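Local structure of beta-galactosidase BgaB (Bifidobacterium adolescentis, 5VYM) at residues B[174-179]-B[195-200]; B[152-157]-B[218-223]. The protein supplies the trimerisation domain of a family 42 beta-galactosidase that hydrolyses transgalactooligosaccharides and is highly active on Gal(beta1-4)Gal. All blocks are in the same frame, centred on the assembly; numbering follows the deposited sequence.

Contact 1: B[174-179]-B[195-200]; sequences QVLATY and VTRNPY
V195 pairs with two residues of the antiparallel strand, L176 and A177, in a classic beta bulge. V195 O takes two N-H groups, from L176 N at 2.6 Å and from A177 N at 3.1 Å. The extra residue shifts the register by one. This end is the tight, buried part. V195 CB meets A177 CB at 4.0 Å, and V195 CG1 lies against L176 CB. The other end is partly exposed. There Q174 and R197 pair by two backbone hydrogen bonds, and their side chains run side by side. R197 NE and NH2 both donate to Q174 OE1, NE at 3.1 Å. OE1 lies in the guanidinium plane, but both nitrogens reach it from one face of the amide, and the two planes are 63° apart. L176 CD2 covers one guanidinium face, 3.6 Å above it and toward the rim. R197 NH1 bonds Y206 OH on strand 203-208, the next strand of the sheet. An alanine in place of R197 would probably leave Q174 OE1 and Y206 OH without these partners and L176 CD2 without the guanidinium beside it. Y224 of helix 214-225 packs on L176 and R197, while V168 covers V175 and T196 from strand 167-168.

Contact 2: B[152-157]-B[218-223]; sequences AALDGT and TKLVRA
L154 CD2 rests on the backbone of helix 214-225, 3.7 Å from L220 CA, and it also meets L220 CB at 3.8 Å. The two leucine side chains cross obliquely, and their CD1 atoms are 4.2 Å apart. One turn further along the helix, A153 CB touches A223 CB at 3.7 Å. K219 borders the contact on another side. Its chain is extended beyond CG, and K219 and T157 run past each other in opposing senses. K219 CD lies 3.8 Å from A153 O and 4.1 Å from T157 CG2. No hydrogen bond joins the two segments; K219 NZ only approaches D155 O, at 3.8 Å.

The loop side is a type II beta turn from L154 to T157, between strands 143-147 and 158-163 of the antiparallel sheet. G156 has positive phi (82°) in the third position of the turn, where a CB would clash with D155 O.

T157 OG1 donates to L154 O at 2.6 Å, from a little off the carbonyl plane. With chi1 at 62°, OG1 turns back to L154 O and CG2 is left to meet K219 CD. The backbone bond from T157 N to the same oxygen is weak. S147 holds the loop from the strand behind: its N bonds D155 OD1, and its OG takes the N-H of L154. On the helix, A223 N bonds K219 O. L154 and L220 both pack on V195 of strand 193-200, which sets the pair against the sheet. Beyond the helix, V221 packs on F42 of the second subunit.

How the contacts relate
From the N terminus the chain first passes through the parallel sheet, then enters the antiparallel one. Strand 143-147 leads into the 152-157 loop, and the chain returns along strand 158-163. Strand 174-180 follows. Contact 1 closes a loop of 15 residues when strand 193-200 comes back beside it. Contact 2 closes much later, when helix 214-225 reaches the 152-157 loop. Contact 1 therefore lies wholly within the longer loop that contact 2 closes. Their centres are 13 Å apart, and they share an apolar patch. L154 CD1 packs on A177 CB at 3.7 Å, and V195 CG2 meets L154 CD1 and L220 CD1. The helix, the loop and the sheet are joined there.

Contact 1: B[174-179]-B[195-200]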
loop_
_atom_site.group_PDB
_atom_site.type_symbol
_atom_site.label_atom_id
_atom_site.label_comp_id
_atom_site.label_asym_id
_atom_site.label_seq_id
_atom_site.Cartn_x
_atom_site.Cartn_y
_atom_site.Cartn_z
ATOM N N GLN B 174 14.547 -5.420 4.433
ATOM C CA GLN B 174 15.732 -6.196 4.768
ATOM C C GLN B 174 15.335 -7.635 5.064
ATOM O O GLN B 174 14.405 -7.879 5.839
ATOM C CB GLN B 174 16.456 -5.589 5.970
ATOM C CG GLN B 174 17.634 -6.406 6.467
ATOM C CD GLN B 174 18.276 -5.799 7.698
ATOM O OE1 GLN B 174 17.789 -4.805 8.240
ATOM N NE2 GLN B 174 19.376 -6.395 8.146
ATOM N N VAL B 175 16.037 -8.578 4.444
ATOM C CA VAL B 175 15.829 -9.993 4.727
ATOM C C VAL B 175 16.665 -10.378 5.938
ATOM O O VAL B 175 17.865 -10.084 5.999
ATOM C CB VAL B 175 16.188 -10.854 3.506
ATOM C CG1 VAL B 175 15.982 -12.329 3.821
ATOM C CG2 VAL B 175 15.355 -10.442 2.308
ATOM N N LEU B 176 16.033 -11.031 6.910
ATOM C CA LEU B 176 16.726 -11.471 8.114
ATOM C C LEU B 176 17.032 -12.960 8.117
ATOM O O LEU B 176 17.995 -13.381 8.767
ATOM C CB LEU B 176 15.899 -11.120 9.356
ATOM C CG LEU B 176 15.678 -9.625 9.604
ATOM C CD1 LEU B 176 14.859 -9.403 10.864
ATOM C CD2 LEU B 176 17.008 -8.893 9.685
ATOM N N ALA B 177 16.242 -13.763 7.408
ATOM C CA ALA B 177 16.472 -15.196 7.341
ATOM C C ALA B 177 15.936 -15.728 6.022
ATOM O O ALA B 177 14.943 -15.228 5.488
ATOM C CB ALA B 177 15.819 -15.936 8.514
ATOM N N THR B 178 16.614 -16.747 5.500
ATOM C CA THR B 178 16.204 -17.427 4.283
ATOM C C THR B 178 16.186 -18.926 4.532
ATOM O O THR B 178 16.811 -19.429 5.468
ATOM C CB THR B 178 17.139 -17.120 3.103
ATOM O OG1 THR B 178 18.496 -17.366 3.494
ATOM C CG2 THR B 178 16.990 -15.674 2.662
ATOM N N TYR B 179 15.453 -19.638 3.681
ATOM C CA TYR B 179 15.476 -21.093 3.707
ATOM C C TYR B 179 16.720 -21.586 2.980
ATOM O O TYR B 179 17.015 -21.144 1.866
ATOM C CB TYR B 179 14.214 -21.664 3.061
ATOM C CG TYR B 179 12.930 -21.149 3.670
ATOM C CD1 TYR B 179 12.569 -21.488 4.967
ATOM C CD2 TYR B 179 12.076 -20.330 2.943
ATOM C CE1 TYR B 179 11.394 -21.019 5.526
ATOM C CE2 TYR B 179 10.899 -19.858 3.493
ATOM C CZ TYR B 179 10.563 -20.205 4.784
ATOM O OH TYR B 179 9.392 -19.735 5.333
ATOM N N VAL B 195 12.198 -14.493 6.952
ATOM C CA VAL B 195 11.944 -13.429 7.919
ATOM C C VAL B 195 12.469 -12.126 7.333
ATOM O O VAL B 195 13.647 -12.037 6.967
ATOM C CB VAL B 195 12.606 -13.700 9.282
ATOM C CG1 VAL B 195 12.369 -12.530 10.220
ATOM C CG2 VAL B 195 12.079 -14.994 9.890
ATOM N N THR B 196 11.602 -11.120 7.237
ATOM C CA THR B 196 11.960 -9.817 6.696
ATOM C C THR B 196 11.417 -8.724 7.603
ATOM O O THR B 196 10.484 -8.938 8.380
ATOM C CB THR B 196 11.404 -9.599 5.282
ATOM O OG1 THR B 196 9.975 -9.495 5.345
ATOM C CG2 THR B 196 11.789 -10.746 4.358
ATOM N N ARG B 197 12.011 -7.538 7.484
ATOM C CA ARG B 197 11.498 -6.342 8.134
ATOM C C ARG B 197 11.597 -5.183 7.156
ATOM O O ARG B 197 12.505 -5.132 6.321
ATOM C CB ARG B 197 12.249 -6.018 9.436
ATOM C CG ARG B 197 13.729 -5.715 9.268
ATOM C CD ARG B 197 14.395 -5.566 10.628
ATOM N NE ARG B 197 15.845 -5.422 10.533
ATOM C CZ ARG B 197 16.668 -5.476 11.575
ATOM N NH1 ARG B 197 16.186 -5.677 12.795
ATOM N NH2 ARG B 197 17.975 -5.336 11.399
ATOM N N ASN B 198 10.645 -4.252 7.261
ATOM C CA ASN B 198 10.534 -3.152 6.316
ATOM C C ASN B 198 10.147 -1.887 7.071
ATOM O O ASN B 198 9.205 -1.916 7.885
ATOM C CB ASN B 198 9.499 -3.470 5.232
ATOM C CG ASN B 198 9.352 -2.355 4.216
ATOM O OD1 ASN B 198 10.338 -1.806 3.728
ATOM N ND2 ASN B 198 8.110 -2.010 3.893
ATOM N N PRO B 199 10.842 -0.774 6.843
ATOM C CA PRO B 199 10.422 0.487 7.462
ATOM C C PRO B 199 9.154 1.018 6.814
ATOM O O PRO B 199 8.994 0.980 5.591
ATOM C CB PRO B 199 11.614 1.418 7.214
ATOM C CG PRO B 199 12.271 0.862 6.003
ATOM C CD PRO B 199 12.098 -0.627 6.089
ATOM N N TYR B 200 8.245 1.507 7.652
ATOM C CA TYR B 200 6.982 2.083 7.197
ATOM C C TYR B 200 6.725 3.332 8.025
ATOM O O TYR B 200 6.373 3.235 9.205
ATOM C CB TYR B 200 5.833 1.082 7.334
ATOM C CG TYR B 200 4.538 1.539 6.704
ATOM C CD1 TYR B 200 4.288 1.323 5.354
ATOM C CD2 TYR B 200 3.563 2.178 7.458
ATOM C CE1 TYR B 200 3.105 1.736 4.773
ATOM C CE2 TYR B 200 2.376 2.597 6.884
ATOM C CZ TYR B 200 2.152 2.372 5.540
ATOM O OH TYR B 200 0.973 2.783 4.960
#

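Contact 2: B[152-157]-B[218-223]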
loop_
_atom_site.group_PDB
_atom_site.type_symbol
_atom_site.label_atom_id
_atom_site.label_comp_id
_atom_site.label_asym_id
_atom_site.label_seq_id
_atom_site.Cartn_x
_atom_site.Cartn_y
_atom_site.Cartn_z
ATOM N N ALA B 152 23.782 -14.559 12.610
ATOM C CA ALA B 152 23.767 -16.018 12.728
ATOM C C ALA B 152 22.816 -16.476 13.829
ATOM O O ALA B 152 23.040 -17.498 14.480
ATOM C CB ALA B 152 25.176 -16.570 12.965
ATOM N N ALA B 153 21.742 -15.711 14.041
ATOM C CA ALA B 153 20.826 -15.978 15.143
ATOM C C ALA B 153 19.915 -17.161 14.842
ATOM O O ALA B 153 19.824 -18.103 15.637
ATOM C CB ALA B 153 19.999 -14.728 15.446
ATOM N N LEU B 154 19.232 -17.130 13.701
ATOM C CA LEU B 154 18.268 -18.160 13.342
ATOM C C LEU B 154 18.905 -19.359 12.650
ATOM O O LEU B 154 18.181 -20.192 12.095
ATOM C CB LEU B 154 17.174 -17.567 12.450
ATOM C CG LEU B 154 16.327 -16.463 13.085
ATOM C CD1 LEU B 154 15.225 -16.014 12.137
ATOM C CD2 LEU B 154 15.745 -16.930 14.409
ATOM N N ASP B 155 20.231 -19.466 12.670
ATOM C CA ASP B 155 20.894 -20.608 12.056
ATOM C C ASP B 155 20.560 -21.890 12.809
ATOM O O ASP B 155 20.447 -21.901 14.038
ATOM C CB ASP B 155 22.406 -20.394 12.023
ATOM C CG ASP B 155 22.835 -19.438 10.930
ATOM O OD1 ASP B 155 22.080 -19.281 9.947
ATOM O OD2 ASP B 155 23.928 -18.848 11.049
ATOM N N GLY B 156 20.395 -22.979 12.057
ATOM C CA GLY B 156 20.057 -24.262 12.631
ATOM C C GLY B 156 18.590 -24.467 12.937
ATOM O O GLY B 156 18.185 -25.606 13.204
ATOM N N THR B 157 17.779 -23.413 12.910
ATOM C CA THR B 157 16.354 -23.562 13.155
ATOM C C THR B 157 15.679 -24.238 11.966
ATOM O O THR B 157 16.159 -24.176 10.832
ATOM C CB THR B 157 15.713 -22.200 13.423
ATOM O OG1 THR B 157 15.853 -21.367 12.267
ATOM C CG2 THR B 157 16.386 -21.523 14.609
ATOM N N THR B 218 11.828 -18.420 20.346
ATOM C CA THR B 218 12.504 -17.635 21.373
ATOM C C THR B 218 13.799 -17.036 20.837
ATOM O O THR B 218 14.154 -15.902 21.180
ATOM C CB THR B 218 12.783 -18.502 22.602
ATOM O OG1 THR B 218 11.580 -19.168 23.003
ATOM C CG2 THR B 218 13.281 -17.646 23.756
ATOM N N LYS B 219 14.517 -17.786 19.994
ATOM C CA LYS B 219 15.708 -17.248 19.343
ATOM C C LYS B 219 15.372 -16.002 18.533
ATOM O O LYS B 219 16.079 -14.990 18.604
ATOM C CB LYS B 219 16.340 -18.307 18.440
ATOM C CG LYS B 219 17.166 -19.360 19.155
ATOM C CD LYS B 219 17.899 -20.223 18.138
ATOM C CE LYS B 219 18.950 -21.103 18.790
ATOM N NZ LYS B 219 19.802 -21.776 17.769
ATOM N N LEU B 220 14.292 -16.063 17.752
ATOM C CA LEU B 220 13.888 -14.924 16.934
ATOM C C LEU B 220 13.553 -13.718 17.803
ATOM O O LEU B 220 13.978 -12.594 17.514
ATOM C CB LEU B 220 12.694 -15.317 16.061
ATOM C CG LEU B 220 12.243 -14.407 14.915
ATOM C CD1 LEU B 220 11.491 -15.231 13.881
ATOM C CD2 LEU B 220 11.367 -13.261 15.405
ATOM N N VAL B 221 12.783 -13.936 18.871
ATOM C CA VAL B 221 12.365 -12.828 19.727
ATOM C C VAL B 221 13.575 -12.184 20.390
ATOM O O VAL B 221 13.716 -10.955 20.407
ATOM C CB VAL B 221 11.341 -13.311 20.769
ATOM C CG1 VAL B 221 11.058 -12.213 21.779
ATOM C CG2 VAL B 221 10.057 -13.752 20.086
ATOM N N ARG B 222 14.471 -13.007 20.937
ATOM C CA ARG B 222 15.617 -12.475 21.667
ATOM C C ARG B 222 16.567 -11.719 20.747
ATOM O O ARG B 222 17.204 -10.749 21.173
ATOM C CB ARG B 222 16.344 -13.614 22.382
ATOM C CG ARG B 222 17.378 -13.170 23.399
ATOM C CD ARG B 222 17.893 -14.369 24.175
ATOM N NE ARG B 222 16.864 -14.940 25.040
ATOM C CZ ARG B 222 16.833 -16.212 25.424
ATOM N NH1 ARG B 222 17.767 -17.055 25.006
ATOM N NH2 ARG B 222 15.861 -16.645 26.216
ATOM N N ALA B 223 16.660 -12.131 19.482
ATOM C CA ALA B 223 17.572 -11.480 18.546
ATOM C C ALA B 223 17.030 -10.142 18.050
ATOM O O ALA B 223 17.800 -9.192 17.865
ATOM C CB ALA B 223 17.856 -12.405 17.362
#